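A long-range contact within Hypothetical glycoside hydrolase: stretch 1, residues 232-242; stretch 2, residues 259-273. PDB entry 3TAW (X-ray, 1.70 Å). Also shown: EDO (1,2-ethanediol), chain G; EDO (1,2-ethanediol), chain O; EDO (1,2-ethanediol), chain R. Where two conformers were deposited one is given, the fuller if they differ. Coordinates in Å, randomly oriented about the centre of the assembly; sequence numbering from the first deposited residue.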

# COMPACT_ATOMS: atom_id res chain seq x y z
N LEU A 232 -1.34 -17.68 -2.90
CA LEU A 232 -1.94 -17.51 -4.23
C LEU A 232 -0.89 -17.42 -5.34
O LEU A 232 -1.07 -17.98 -6.44
N PHE A 233 0.20 -16.72 -5.05
CA PHE A 233 1.41 -16.84 -5.83
C PHE A 233 2.60 -16.39 -5.00
O PHE A 233 2.44 -15.95 -3.84
N SER A 234 3.78 -16.60 -5.56
CA SER A 234 5.01 -16.49 -4.79
C SER A 234 6.12 -15.91 -5.66
O SER A 234 6.02 -15.89 -6.90
N PRO A 235 7.21 -15.48 -5.02
CA PRO A 235 8.38 -15.09 -5.78
C PRO A 235 8.88 -16.21 -6.68
O PRO A 235 8.71 -17.37 -6.36
N ARG A 236 9.44 -15.84 -7.81
CA ARG A 236 9.75 -16.81 -8.86
C ARG A 236 11.12 -16.58 -9.48
O ARG A 236 11.51 -15.45 -9.80
N SER A 237 11.84 -17.68 -9.69
CA SER A 237 13.17 -17.63 -10.22
C SER A 237 13.16 -17.02 -11.60
O SER A 237 12.33 -17.38 -12.43
N GLY A 238 14.09 -16.10 -11.86
CA GLY A 238 14.33 -15.56 -13.20
C GLY A 238 13.55 -14.31 -13.57
O GLY A 238 13.72 -13.76 -14.66
N TYR A 239 12.69 -13.84 -12.67
CA TYR A 239 11.88 -12.65 -12.92
C TYR A 239 12.22 -11.58 -11.91
O TYR A 239 12.90 -11.83 -10.93
N PHE A 240 11.72 -10.38 -12.17
CA PHE A 240 11.97 -9.22 -11.29
C PHE A 240 11.41 -9.43 -9.89
O PHE A 240 11.93 -8.85 -8.93
N ASP A 241 10.33 -10.21 -9.79
CA ASP A 241 9.73 -10.55 -8.50
C ASP A 241 10.17 -11.93 -8.02
O ASP A 241 9.38 -12.85 -7.93
N SER A 242 11.45 -12.00 -7.67
CA SER A 242 12.15 -13.25 -7.38
C SER A 242 12.52 -13.41 -5.91
O SER A 242 12.90 -14.51 -5.49
N VAL A 259 -7.58 -7.06 -10.98
CA VAL A 259 -6.23 -6.59 -11.24
C VAL A 259 -5.56 -6.22 -9.91
O VAL A 259 -6.09 -5.43 -9.15
N LEU A 260 -4.39 -6.81 -9.66
CA LEU A 260 -3.60 -6.52 -8.48
C LEU A 260 -2.25 -5.94 -8.87
O LEU A 260 -1.46 -6.61 -9.51
N LEU A 261 -2.02 -4.68 -8.51
CA LEU A 261 -0.70 -4.09 -8.62
C LEU A 261 0.11 -4.49 -7.39
O LEU A 261 -0.38 -4.45 -6.26
N TYR A 262 1.34 -4.91 -7.62
CA TYR A 262 2.20 -5.38 -6.53
C TYR A 262 3.65 -5.01 -6.80
O TYR A 262 4.00 -4.56 -7.91
N ASN A 263 4.47 -5.18 -5.78
CA ASN A 263 5.86 -4.80 -5.76
C ASN A 263 6.76 -6.02 -5.68
O ASN A 263 6.65 -6.82 -4.75
N GLY A 264 7.62 -6.17 -6.67
CA GLY A 264 8.54 -7.30 -6.76
C GLY A 264 9.92 -6.89 -6.35
O GLY A 264 10.44 -5.90 -6.86
N LYS A 265 10.55 -7.65 -5.46
CA LYS A 265 11.95 -7.42 -5.13
C LYS A 265 12.81 -8.41 -5.93
O LYS A 265 12.55 -9.61 -5.89
N ASN A 266 13.84 -7.90 -6.60
CA ASN A 266 14.71 -8.70 -7.47
C ASN A 266 15.83 -9.41 -6.70
O ASN A 266 16.63 -8.79 -6.01
N GLU A 267 15.86 -10.72 -6.79
CA GLU A 267 16.97 -11.49 -6.23
C GLU A 267 18.25 -11.09 -6.96
O GLU A 267 18.26 -10.98 -8.19
N PRO A 268 19.35 -10.87 -6.22
CA PRO A 268 20.60 -10.64 -6.93
C PRO A 268 21.03 -11.86 -7.76
O PRO A 268 20.76 -13.00 -7.36
N GLY A 269 21.67 -11.61 -8.90
CA GLY A 269 22.36 -12.67 -9.63
C GLY A 269 21.41 -13.46 -10.51
O GLY A 269 20.33 -12.99 -10.85
N GLU A 270 21.82 -14.67 -10.87
CA GLU A 270 21.17 -15.36 -11.98
C GLU A 270 19.79 -15.88 -11.67
O GLU A 270 19.02 -16.17 -12.58
N LYS A 271 19.43 -15.98 -10.39
CA LYS A 271 18.09 -16.45 -10.05
C LYS A 271 17.07 -15.30 -9.98
O LYS A 271 15.89 -15.53 -9.74
N GLY A 272 17.53 -14.07 -10.22
CA GLY A 272 16.64 -12.94 -10.48
C GLY A 272 16.61 -12.66 -11.98
O GLY A 272 17.03 -13.49 -12.77
N ASP A 273 16.10 -11.49 -12.36
CA ASP A 273 16.16 -11.00 -13.72
C ASP A 273 17.25 -9.94 -13.77
O ASP A 273 17.06 -8.85 -13.25

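Packing of strand 259-265 and the loop after it against the irregular stretch 232-242. Leu260 (chi1 t, chi2 p) points toward stretch 1 and meets the Phe233 ring, with Leu260 CD2 4.4 Å from Phe233 CE2. Tyr262 (chi1 p) also points in; Phe233 (chi1 p) turns its edge to one face of this ring, with Phe233 CZ 3.8 Å from Tyr262 CE1. At the ring's edge, Tyr262 OH donates a 2.6 Å hydrogen bond to Asp241 OD2, while Asp241 OD1 accepts from Arg236 NE at 2.8 Å in a salt bridge, so one carboxylate ties both stretches together. Gly264 leaves room for its neighbours: a CB here would clash with Asp241 CB and Phe240 CD2. Lys265 points away, but its backbone O accepts from Ser242 N at 3.2 Å. Asn266 (chi1 t) braces its own loop, OD1 accepting from Asp273 N at 3.0 Å. Ser242 (chi1 p) points in, and its OG accepts from Glu267 N (2.8 Å) while donating to Tyr239 O (2.8 Å). Lys271 (chi1 m, chi2 m) leaves the backbone sideways, CD 3.7 Å from Ser237 OG; its NZ reaches ethanediol R, and its backbone O takes Gly238 N at 2.8 Å. Asp273 (chi1 t) points in, and water 1 bridges its OD2 (2.7 Å from the water O) to Phe240 N (2.9 Å from the water O).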

# COMPACT_ATOMS: atom_id res chain seq x y z
CB LEU A 232 -2.82 -16.24 -4.25
CG LEU A 232 -4.23 -16.42 -3.68
CD1 LEU A 232 -4.25 -16.87 -2.24
CD2 LEU A 232 -5.03 -15.10 -3.84
CB PHE A 233 1.33 -16.17 -7.22
CG PHE A 233 1.27 -14.65 -7.24
CD1 PHE A 233 2.43 -13.87 -7.23
CD2 PHE A 233 0.05 -14.00 -7.39
CE1 PHE A 233 2.36 -12.49 -7.32
CE2 PHE A 233 -0.01 -12.60 -7.47
CZ PHE A 233 1.13 -11.85 -7.43
CB SER A 234 5.45 -17.87 -4.31
OG SER A 234 4.48 -18.51 -3.51
CB PRO A 235 9.40 -14.76 -4.69
CG PRO A 235 8.56 -14.38 -3.50
CD PRO A 235 7.41 -15.32 -3.57
CB ARG A 236 8.67 -16.79 -9.92
CG ARG A 236 8.41 -15.45 -10.47
CD ARG A 236 7.36 -15.40 -11.54
NE ARG A 236 7.19 -14.00 -11.91
CZ ARG A 236 6.50 -13.53 -12.95
NH1 ARG A 236 5.83 -14.35 -13.78
NH2 ARG A 236 6.45 -12.21 -13.13
CB SER A 237 13.74 -19.05 -10.29
OG SER A 237 14.87 -19.11 -11.15
CB TYR A 239 10.38 -12.98 -12.83
CG TYR A 239 9.91 -13.94 -13.91
CD1 TYR A 239 10.09 -15.32 -13.80
CD2 TYR A 239 9.28 -13.47 -15.06
CE1 TYR A 239 9.65 -16.19 -14.80
CE2 TYR A 239 8.86 -14.32 -16.07
CZ TYR A 239 9.02 -15.69 -15.92
OH TYR A 239 8.59 -16.52 -16.93
CB PHE A 240 11.38 -7.94 -11.89
CG PHE A 240 9.88 -7.90 -11.87
CD1 PHE A 240 9.15 -8.56 -12.86
CD2 PHE A 240 9.20 -7.23 -10.87
CE1 PHE A 240 7.77 -8.55 -12.84
CE2 PHE A 240 7.82 -7.20 -10.84
CZ PHE A 240 7.10 -7.89 -11.82
CB ASP A 241 8.20 -10.44 -8.58
CG ASP A 241 7.56 -11.32 -9.67
OD1 ASP A 241 8.25 -11.75 -10.64
OD2 ASP A 241 6.32 -11.54 -9.56
CB SER A 242 13.41 -13.34 -8.27
OG SER A 242 14.09 -12.08 -8.40
CB VAL A 259 -6.24 -5.35 -12.17
CG1 VAL A 259 -4.82 -4.88 -12.44
CG2 VAL A 259 -6.97 -5.68 -13.49
CB LEU A 260 -3.39 -7.79 -7.64
CG LEU A 260 -2.49 -7.69 -6.41
CD1 LEU A 260 -3.16 -6.78 -5.34
CD2 LEU A 260 -2.08 -9.11 -5.84
CB LEU A 261 -0.79 -2.56 -8.72
CG LEU A 261 -1.04 -1.93 -10.10
CD1 LEU A 261 -2.35 -2.42 -10.75
CD2 LEU A 261 -1.05 -0.40 -10.06
CB TYR A 262 1.99 -6.88 -6.29
CG TYR A 262 2.59 -7.78 -7.34
CD1 TYR A 262 1.88 -8.13 -8.50
CD2 TYR A 262 3.87 -8.32 -7.19
CE1 TYR A 262 2.41 -8.94 -9.44
CE2 TYR A 262 4.42 -9.16 -8.14
CZ TYR A 262 3.68 -9.47 -9.27
OH TYR A 262 4.20 -10.29 -10.23
CB ASN A 263 6.06 -3.89 -4.56
CG ASN A 263 5.21 -2.63 -4.66
OD1 ASN A 263 5.48 -1.79 -5.53
ND2 ASN A 263 4.17 -2.52 -3.83
CB LYS A 265 12.22 -7.59 -3.65
CG LYS A 265 13.69 -7.33 -3.28
CD LYS A 265 13.94 -7.38 -1.77
CE LYS A 265 15.42 -7.31 -1.45
NZ LYS A 265 15.67 -7.36 0.06
CB ASN A 266 15.28 -7.81 -8.57
CG ASN A 266 15.82 -8.58 -9.77
OD1 ASN A 266 15.38 -9.69 -10.08
ND2 ASN A 266 16.76 -7.96 -10.49
CB GLU A 267 16.68 -12.99 -6.39
CG GLU A 267 17.65 -13.91 -5.66
CD GLU A 267 17.64 -13.76 -4.15
OE1 GLU A 267 16.59 -13.52 -3.55
OE2 GLU A 267 18.70 -13.92 -3.53
CB PRO A 268 21.63 -10.41 -5.81
CG PRO A 268 20.82 -10.01 -4.61
CD PRO A 268 19.52 -10.76 -4.75
CB GLU A 270 22.07 -16.49 -12.51
CG GLU A 270 23.32 -15.97 -13.22
CD GLU A 270 23.00 -14.95 -14.32
OE1 GLU A 270 21.96 -15.11 -15.01
OE2 GLU A 270 23.78 -13.99 -14.50
CB LYS A 271 18.11 -17.29 -8.77
CG LYS A 271 18.81 -18.64 -8.95
CD LYS A 271 18.45 -19.32 -10.29
CE LYS A 271 19.11 -20.69 -10.41
NZ LYS A 271 18.63 -21.48 -11.60
CB ASP A 273 14.82 -10.41 -14.15
CG ASP A 273 14.79 -10.05 -15.62
OD1 ASP A 273 15.87 -9.83 -16.23
OD2 ASP A 273 13.68 -9.98 -16.17
C1 EDO G . 12.09 -21.60 -7.71
O1 EDO G . 13.25 -20.76 -7.58
C2 EDO G . 10.85 -20.75 -7.63
O2 EDO G . 10.79 -20.03 -8.85
C1 EDO O . 11.21 -11.93 -18.02
O1 EDO O . 12.55 -12.29 -17.68
C2 EDO O . 10.90 -12.36 -19.44
O2 EDO O . 11.31 -13.71 -19.61
C1 EDO R . 20.80 -24.58 -9.95
O1 EDO R . 20.40 -23.33 -9.40
C2 EDO R . 19.87 -24.90 -11.12
O2 EDO R . 19.71 -23.75 -11.96
O HOH W 1 11.23 -10.01 -15.02